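Local coordinates for Myo-inositol-1-phosphate synthase-related protein (Thermotoga maritima MSB8, PDB 3CIN) that belongs to the myo-inositol-1-phosphate synthase family and binds nicotinamide-adenine-dinucleotide, with a parallel Rossmann-like sheet and a second, mixed sheet in each subunit, at residues A[308-313]-A[318-323]. Sequence-based numbering, arbitrary orientation. Where two conformers were deposited one is given.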
loop_
_atom_site.group_PDB
_atom_site.type_symbol
_atom_site.label_atom_id
_atom_site.label_comp_id
_atom_site.label_asym_id
_atom_site.label_seq_id
_atom_site.Cartn_x
_atom_site.Cartn_y
_atom_site.Cartn_z
ATOM N N ILE A 308 7.604 7.934 0.833
ATOM C CA ILE A 308 8.697 8.727 1.447
ATOM C C ILE A 308 9.837 7.783 1.633
ATOM O O ILE A 308 9.659 6.679 2.105
ATOM C CB ILE A 308 8.256 9.381 2.792
ATOM C CG1 ILE A 308 7.174 10.424 2.525
ATOM C CG2 ILE A 308 9.421 10.099 3.483
ATOM C CD1 ILE A 308 6.436 10.930 3.804
ATOM N N GLU A 309 11.025 8.186 1.181
ATOM C CA GLU A 309 12.218 7.431 1.470
ATOM C C GLU A 309 13.206 8.266 2.234
ATOM O O GLU A 309 13.297 9.474 2.047
ATOM C CB GLU A 309 12.848 6.780 0.257
ATOM C CG GLU A 309 13.098 7.572 -0.847
ATOM C CD GLU A 309 13.775 6.762 -1.963
ATOM O OE1 GLU A 309 13.815 5.494 -1.883
ATOM O OE2 GLU A 309 14.282 7.414 -2.904
ATOM N N TYR A 310 13.893 7.616 3.155
ATOM C CA TYR A 310 14.735 8.336 4.086
ATOM C C TYR A 310 15.932 7.532 4.500
ATOM O O TYR A 310 15.957 6.316 4.384
ATOM C CB TYR A 310 13.924 8.781 5.299
ATOM C CG TYR A 310 13.253 7.657 6.069
ATOM C CD1 TYR A 310 11.953 7.230 5.760
ATOM C CD2 TYR A 310 13.910 7.064 7.153
ATOM C CE1 TYR A 310 11.417 6.198 6.462
ATOM C CE2 TYR A 310 13.323 6.056 7.886
ATOM C CZ TYR A 310 12.066 5.653 7.538
ATOM O OH TYR A 310 11.497 4.618 8.257
ATOM N N VAL A 311 16.955 8.228 4.988
ATOM C CA VAL A 311 18.171 7.586 5.420
ATOM C C VAL A 311 18.162 7.461 6.943
ATOM O O VAL A 311 17.921 8.432 7.624
ATOM C CB VAL A 311 19.414 8.431 5.045
ATOM C CG1 VAL A 311 20.694 7.777 5.519
ATOM C CG2 VAL A 311 19.445 8.601 3.519
ATOM N N SER A 312 18.488 6.275 7.424
ATOM C CA SER A 312 18.491 5.991 8.842
ATOM C C SER A 312 19.969 5.867 9.248
ATOM O O SER A 312 20.857 6.471 8.618
ATOM C CB SER A 312 17.650 4.718 9.082
ATOM O OG SER A 312 17.855 4.078 10.323
ATOM N N PHE A 313 20.258 5.133 10.308
ATOM C CA PHE A 313 21.615 4.979 10.816
ATOM C C PHE A 313 22.500 4.114 9.936
ATOM O O PHE A 313 22.048 3.161 9.277
ATOM C CB PHE A 313 21.474 4.358 12.213
ATOM C CG PHE A 313 22.725 4.273 13.028
ATOM C CD1 PHE A 313 23.339 5.424 13.496
ATOM C CD2 PHE A 313 23.257 3.040 13.405
ATOM C CE1 PHE A 313 24.445 5.310 14.277
ATOM C CE2 PHE A 313 24.335 2.950 14.200
ATOM C CZ PHE A 313 24.933 4.104 14.625
ATOM N N ASP A 318 15.331 3.463 4.205
ATOM C CA ASP A 318 13.999 2.921 4.531
ATOM C C ASP A 318 12.979 3.595 3.623
ATOM O O ASP A 318 13.229 4.662 3.078
ATOM C CB ASP A 318 13.626 3.188 5.967
ATOM C CG ASP A 318 14.501 2.426 6.998
ATOM O OD1 ASP A 318 15.244 1.504 6.654
ATOM O OD2 ASP A 318 14.370 2.728 8.206
ATOM N N GLU A 319 11.803 2.985 3.488
ATOM C CA GLU A 319 10.763 3.508 2.647
ATOM C C GLU A 319 9.419 3.280 3.328
ATOM O O GLU A 319 9.197 2.155 3.818
ATOM C CB GLU A 319 10.750 2.594 1.420
ATOM C CG GLU A 319 10.528 3.208 0.182
ATOM C CD GLU A 319 10.942 2.292 -0.930
ATOM O OE1 GLU A 319 11.447 1.175 -0.657
ATOM O OE2 GLU A 319 10.779 2.714 -2.081
ATOM N N LEU A 320 8.514 4.272 3.245
ATOM C CA LEU A 320 7.136 4.157 3.715
ATOM C C LEU A 320 6.202 4.420 2.555
ATOM O O LEU A 320 6.440 5.389 1.862
ATOM C CB LEU A 320 6.850 5.153 4.808
ATOM C CG LEU A 320 7.635 4.922 6.071
ATOM C CD1 LEU A 320 7.569 6.175 6.961
ATOM C CD2 LEU A 320 7.109 3.599 6.807
ATOM N N MET A 321 5.189 3.544 2.325
ATOM C CA MET A 321 4.127 3.791 1.299
ATOM C C MET A 321 2.775 3.848 2.056
ATOM O O MET A 321 2.397 2.829 2.630
ATOM C CB MET A 321 4.090 2.748 0.177
ATOM C CG MET A 321 5.497 2.329 -0.423
ATOM S SD MET A 321 5.737 1.113 -1.749
ATOM C CE MET A 321 7.515 1.243 -2.004
ATOM N N ILE A 322 2.094 4.997 2.102
ATOM C CA ILE A 322 0.808 5.184 2.780
ATOM C C ILE A 322 -0.288 5.253 1.699
ATOM O O ILE A 322 -0.156 6.031 0.766
ATOM C CB ILE A 322 0.741 6.441 3.551
ATOM C CG1 ILE A 322 1.767 6.418 4.711
ATOM C CG2 ILE A 322 -0.650 6.743 4.063
ATOM C CD1 ILE A 322 3.130 6.964 4.347
ATOM N N ASN A 323 -1.337 4.461 1.818
ATOM C CA ASN A 323 -2.467 4.586 0.892
ATOM C C ASN A 323 -3.688 4.897 1.734
ATOM O O ASN A 323 -3.756 4.525 2.875
ATOM C CB ASN A 323 -2.845 3.292 0.197
ATOM C CG ASN A 323 -1.870 2.850 -0.867
ATOM O OD1 ASN A 323 -1.162 3.650 -1.479
ATOM N ND2 ASN A 323 -1.842 1.556 -1.097
HETATM O O HOH W 1 16.273 1.913 9.866
#
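I308 and Y310 pair with L320 and D318 as antiparallel hydrogen-bonded pairs, the strand directions 160° apart and the axes approaching to 4.8 Å. Each pair closes with two backbone bonds: I308 N to L320 O (3.0 Å) with L320 N back to I308 O, and Y310 N to D318 O with D318 N back to Y310 O (2.9 Å). Between them E309 and E319 form the non-hydrogen-bonded pair. This is the turn end of the beta hairpin 301-311/317-327 in the mixed sheet; a strand of the second subunit pairs antiparallel with 319-323, continuing the sheet across the interface. Helix 225-238 packs against the face bearing I308, Y310 and L320. With CG between backbone N and carbonyl carbon (chi1 58°), the Y310 ring reaches across to D318, whose CB makes a CH-pi contact over one face, 3.7 Å from the centroid and 28° off the normal, toward the rim nearest CZ. L320 CD1 approaches Y310 CE1 obliquely at 3.9 Å. A water accepts from S312 OG and donates to D318 OD2 (2.7 Å), while D318 OD1 accepts a hydrogen bond from N327 N of the second subunit. On the other face the E309 and E319 side chains run side by side, OE1 of E309 4.1 Å from OE2 of E319; both form salt bridges to R325 of the third subunit, which probably offsets their repulsion.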